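Side-chain contacts in 4-phosphoerythronate dehydrogenase (Lactobacillus jensenii, PDB 4PRK), which probably catalyses the NAD-dependent interconversion of D-lactate and pyruvate: residues 50-55 with 80-85; 97-102 with 324-329. All blocks are in the same frame, centred on the assembly; numbering follows the deposited sequence.

Contact 1. Residues 50-55 with 80-85; sequences LKPLGN and TNTIDF
The hydroxyl oxygen OG1 of Thr82 rests against the ring of Pro52, 3.2 Å from both CB and CG of that proline and 4.1 Å from its CD. No hydrogen bond joins the two residues; their side chains cross obliquely. The first torsion of Thr82 (chi1 75°) sets OG1 between the backbone N and the carbonyl carbon, with the methyl CG2 beside the N; this rotation turns OG1 to Pro52 and CG2 to Gly54. Threonine suits the place because its beta branching lets it meet the proline ring and the glycine carbonyl at once: Thr82 CB is 3.4 Å from Gly54 O, with CG2 packed on the same carbonyl and Asn55 CA close by. Pro52 suits its place because its ring offers a compact, rigid carbon surface. Replacing Thr82 by a glycine would probably leave the Pro52 ring and the Gly54 carbonyl without the packing partner they share.

Thr82 sits in a type I turn closed by Ile83 N to Thr80 O at 3.0 Å. Asp84, the N-cap residue of helix 85-90, makes a weak hydrogen bond through OD1 to Leu87 N. Ile83 packs on Ile73 and Leu75 of strand 72-75. The loops that follow strands 47-50 and 72-75, neighbours in the parallel sheet, are thus brought together at the C-terminal ends of the strands. Between the two segments the side chains add only van der Waals contact; the directional tie is the backbone hydrogen bond of Thr82 with Leu56, just beyond.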
# COMPACT_ATOMS: atom_id res chain seq x y z
N LEU A 50 7.21 36.60 -6.87
CA LEU A 50 8.66 36.81 -6.77
C LEU A 50 9.44 35.52 -6.65
O LEU A 50 8.96 34.53 -6.08
CB LEU A 50 8.97 37.69 -5.55
CG LEU A 50 8.49 39.15 -5.58
CD1 LEU A 50 9.28 40.02 -4.57
CD2 LEU A 50 8.62 39.74 -6.98
N LYS A 51 10.61 35.51 -7.28
CA LYS A 51 11.59 34.47 -7.11
C LYS A 51 12.91 35.18 -6.95
O LYS A 51 13.68 35.28 -7.90
CB LYS A 51 11.63 33.53 -8.31
CG LYS A 51 12.60 32.36 -8.15
CD LYS A 51 12.53 31.41 -9.34
CE LYS A 51 13.81 30.61 -9.49
NZ LYS A 51 13.59 29.33 -10.21
N PRO A 52 13.15 35.71 -5.67
CA PRO A 52 14.30 36.62 -5.64
C PRO A 52 15.64 35.91 -5.60
O PRO A 52 15.88 35.11 -4.72
CB PRO A 52 14.10 37.45 -4.36
CG PRO A 52 12.87 36.96 -3.69
CD PRO A 52 12.64 35.60 -4.22
N LEU A 53 16.50 36.22 -6.54
CA LEU A 53 17.84 35.69 -6.52
C LEU A 53 18.61 36.18 -5.31
O LEU A 53 19.28 35.42 -4.62
CB LEU A 53 18.55 36.11 -7.79
CG LEU A 53 20.07 35.99 -7.83
CD1 LEU A 53 20.50 35.36 -9.14
CD2 LEU A 53 20.72 37.34 -7.63
N GLY A 54 18.47 37.47 -5.02
CA GLY A 54 19.33 38.18 -4.11
C GLY A 54 18.50 39.05 -3.20
O GLY A 54 17.30 39.15 -3.39
N ASN A 55 19.11 39.66 -2.20
CA ASN A 55 18.35 40.50 -1.30
C ASN A 55 17.64 41.63 -2.05
O ASN A 55 18.22 42.34 -2.87
CB ASN A 55 19.27 41.12 -0.24
CG ASN A 55 19.59 40.17 0.90
OD1 ASN A 55 20.29 39.19 0.72
ND2 ASN A 55 19.10 40.49 2.08
N THR A 80 12.27 32.89 2.70
CA THR A 80 11.94 34.31 2.78
C THR A 80 13.11 35.16 3.22
O THR A 80 12.95 36.34 3.51
CB THR A 80 10.86 34.57 3.83
OG1 THR A 80 11.28 33.97 5.06
CG2 THR A 80 9.52 33.98 3.40
N ASN A 81 14.28 34.54 3.31
CA ASN A 81 15.49 35.25 3.70
C ASN A 81 15.70 36.61 3.01
O ASN A 81 16.05 37.58 3.67
CB ASN A 81 16.71 34.36 3.45
CG ASN A 81 16.78 33.89 2.01
OD1 ASN A 81 17.40 34.55 1.17
ND2 ASN A 81 16.10 32.78 1.70
N THR A 82 15.47 36.69 1.69
CA THR A 82 15.75 37.95 0.95
C THR A 82 14.63 39.02 1.09
O THR A 82 14.73 40.10 0.50
CB THR A 82 16.02 37.76 -0.56
OG1 THR A 82 14.79 37.49 -1.24
CG2 THR A 82 17.04 36.65 -0.84
N ILE A 83 13.58 38.71 1.84
CA ILE A 83 12.56 39.71 2.13
C ILE A 83 12.93 40.45 3.40
O ILE A 83 12.97 39.86 4.47
CB ILE A 83 11.13 39.13 2.29
CG1 ILE A 83 10.70 38.34 1.05
CG2 ILE A 83 10.12 40.25 2.55
CD1 ILE A 83 10.40 39.18 -0.17
N ASP A 84 13.19 41.74 3.25
CA ASP A 84 13.32 42.65 4.38
C ASP A 84 11.91 42.94 4.96
O ASP A 84 11.24 43.89 4.55
CB ASP A 84 14.01 43.92 3.90
CG ASP A 84 14.43 44.81 5.03
OD1 ASP A 84 13.63 45.01 5.97
OD2 ASP A 84 15.55 45.33 4.94
N PHE A 85 11.50 42.09 5.92
CA PHE A 85 10.12 42.08 6.50
C PHE A 85 9.73 43.36 7.22
O PHE A 85 8.54 43.64 7.45
CB PHE A 85 9.97 40.94 7.52
CG PHE A 85 9.65 39.61 6.91
CD1 PHE A 85 10.62 38.91 6.21
CD2 PHE A 85 8.38 39.05 7.05
CE1 PHE A 85 10.34 37.68 5.64
CE2 PHE A 85 8.09 37.83 6.48
CZ PHE A 85 9.07 37.14 5.77

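Contact 2. Residues 97-102 with 324-329; sequences NVPVYS and AHFVVS
Asn97 and Phe326 are joined through their backbones: Asn97 N donates to Phe326 O at 2.9 Å, with an N-H...O angle of 148°. The asparagine side chain then turns toward the same tail. Its CG stands between the backbone N and the carbonyl carbon (chi1 74°), which brings the amide against one methyl of Val328; CG2 of Val328 lies 3.2 Å from Asn97 OD1 and 3.5 Å from Asn97 ND2, the side chains crossing at about a right angle. The amide suits this buried spot because ND2 can bond to the carbonyl oxygen of Val78, which fixes its rotation, while OD1 remains among the methyl and the Phe326 carbonyl, an acceptor to which it is not bonded.

In the fold, 324-329 is the C-terminal tail, returning after helix 301-319 to the five-stranded parallel sheet; a backbone hydrogen bond ties Val328 to Val95 of its edge strand 94-96.

Phe326 has CG anti to its carbonyl carbon and beside its N (chi1 -53°). That conformation carries the ring to Pro99, whose CG is 3.5 Å from Phe326 CD1, an oblique meeting of two apolar rings. CB of the preceding residue, His325, lies over one ring face, toward the rim. The backbone N of Phe326 and that of His325 bond to the carboxylate of Asp314, on helix 301-319.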
# COMPACT_ATOMS: atom_id res chain seq x y z
N ASN A 97 4.16 32.81 0.87
CA ASN A 97 5.16 31.95 0.28
C ASN A 97 4.55 30.61 -0.06
O ASN A 97 3.38 30.35 0.27
CB ASN A 97 6.35 31.80 1.26
CG ASN A 97 6.02 30.90 2.44
OD1 ASN A 97 4.85 30.66 2.78
ND2 ASN A 97 7.07 30.38 3.07
N VAL A 98 5.38 29.75 -0.65
CA VAL A 98 5.01 28.35 -0.91
C VAL A 98 5.87 27.37 -0.08
O VAL A 98 6.98 26.95 -0.48
CB VAL A 98 4.99 28.03 -2.43
CG1 VAL A 98 4.45 26.63 -2.66
CG2 VAL A 98 4.11 29.04 -3.15
N PRO A 99 5.38 27.04 1.10
CA PRO A 99 6.00 26.04 1.97
C PRO A 99 5.97 24.61 1.42
O PRO A 99 6.91 23.87 1.63
CB PRO A 99 5.20 26.16 3.26
CG PRO A 99 3.95 26.83 2.89
CD PRO A 99 4.30 27.75 1.78
N VAL A 100 4.89 24.22 0.76
CA VAL A 100 4.72 22.83 0.34
C VAL A 100 4.57 22.71 -1.18
O VAL A 100 3.46 22.73 -1.69
CB VAL A 100 3.47 22.24 1.04
CG1 VAL A 100 3.15 20.85 0.54
CG2 VAL A 100 3.65 22.25 2.54
N TYR A 101 5.70 22.62 -1.91
CA TYR A 101 5.69 22.48 -3.37
C TYR A 101 5.08 21.17 -3.89
O TYR A 101 4.02 21.15 -4.49
CB TYR A 101 7.13 22.29 -3.81
CG TYR A 101 8.16 23.36 -3.59
CD1 TYR A 101 7.81 24.69 -3.40
CD2 TYR A 101 9.50 23.04 -3.64
CE1 TYR A 101 8.78 25.66 -3.24
CE2 TYR A 101 10.48 24.00 -3.48
CZ TYR A 101 10.12 25.30 -3.28
OH TYR A 101 11.10 26.23 -3.12
N SER A 102 5.74 20.07 -3.54
CA SER A 102 5.21 18.73 -3.61
C SER A 102 6.05 17.83 -2.71
O SER A 102 7.15 17.46 -3.10
CB SER A 102 5.24 18.22 -5.06
OG SER A 102 5.13 16.83 -5.16
N ALA A 324 -5.33 34.57 2.34
CA ALA A 324 -4.22 33.79 1.78
C ALA A 324 -3.96 32.59 2.70
O ALA A 324 -4.18 32.68 3.92
CB ALA A 324 -2.97 34.65 1.65
N HIS A 325 -3.52 31.47 2.14
CA HIS A 325 -3.29 30.26 2.93
C HIS A 325 -1.91 30.28 3.59
O HIS A 325 -1.73 29.63 4.64
CB HIS A 325 -3.49 28.98 2.10
CG HIS A 325 -4.88 28.82 1.57
ND1 HIS A 325 -6.00 28.93 2.36
CD2 HIS A 325 -5.34 28.56 0.32
CE1 HIS A 325 -7.09 28.77 1.63
NE2 HIS A 325 -6.72 28.55 0.38
N PHE A 326 -0.98 31.04 3.01
CA PHE A 326 0.44 30.97 3.33
C PHE A 326 1.09 32.34 3.48
O PHE A 326 2.16 32.60 2.94
CB PHE A 326 1.16 30.11 2.29
CG PHE A 326 0.53 28.76 2.08
CD1 PHE A 326 0.59 27.80 3.08
CD2 PHE A 326 -0.15 28.45 0.91
CE1 PHE A 326 0.01 26.55 2.91
CE2 PHE A 326 -0.75 27.21 0.74
CZ PHE A 326 -0.67 26.25 1.74
N VAL A 327 0.43 33.20 4.25
CA VAL A 327 1.05 34.40 4.85
C VAL A 327 2.23 34.05 5.77
O VAL A 327 2.19 33.05 6.48
CB VAL A 327 0.04 35.14 5.75
CG1 VAL A 327 0.66 36.44 6.28
CG2 VAL A 327 -1.26 35.36 4.99
N VAL A 328 3.26 34.90 5.80
CA VAL A 328 4.47 34.56 6.55
C VAL A 328 4.99 35.63 7.53
O VAL A 328 4.93 36.83 7.26
CB VAL A 328 5.58 34.12 5.56
CG1 VAL A 328 6.98 34.45 6.07
CG2 VAL A 328 5.47 32.62 5.27
N SER A 329 5.50 35.15 8.68
CA SER A 329 6.37 35.91 9.60
C SER A 329 7.84 35.53 9.37
O SER A 329 8.75 36.34 9.55
CB SER A 329 6.01 35.58 11.05
OG SER A 329 4.66 35.93 11.34

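Contacts 1 and 2 lie with their centres 14 Å apart in the domain built on the five-stranded parallel sheet. Along the chain they come in series: contact 1 links the loops after strands 47-50 and 72-75, and contact 2 opens after the next strand, 94-96. Its two segments have 221 residues between them, including the NAD-binding Rossmann domain, so the C-terminal tail completes the domain begun by the N-terminal part of the chain, as in other D-2-hydroxyacid dehydrogenases. The contacts also touch directly: Phe85 CE2 lies 3.4 Å from Val328 O, and the methyl CG2 of Thr80 packs on CG1 of Val328. The tail thus touches the loop after strand 72-75 as well as the one after strand 94-96.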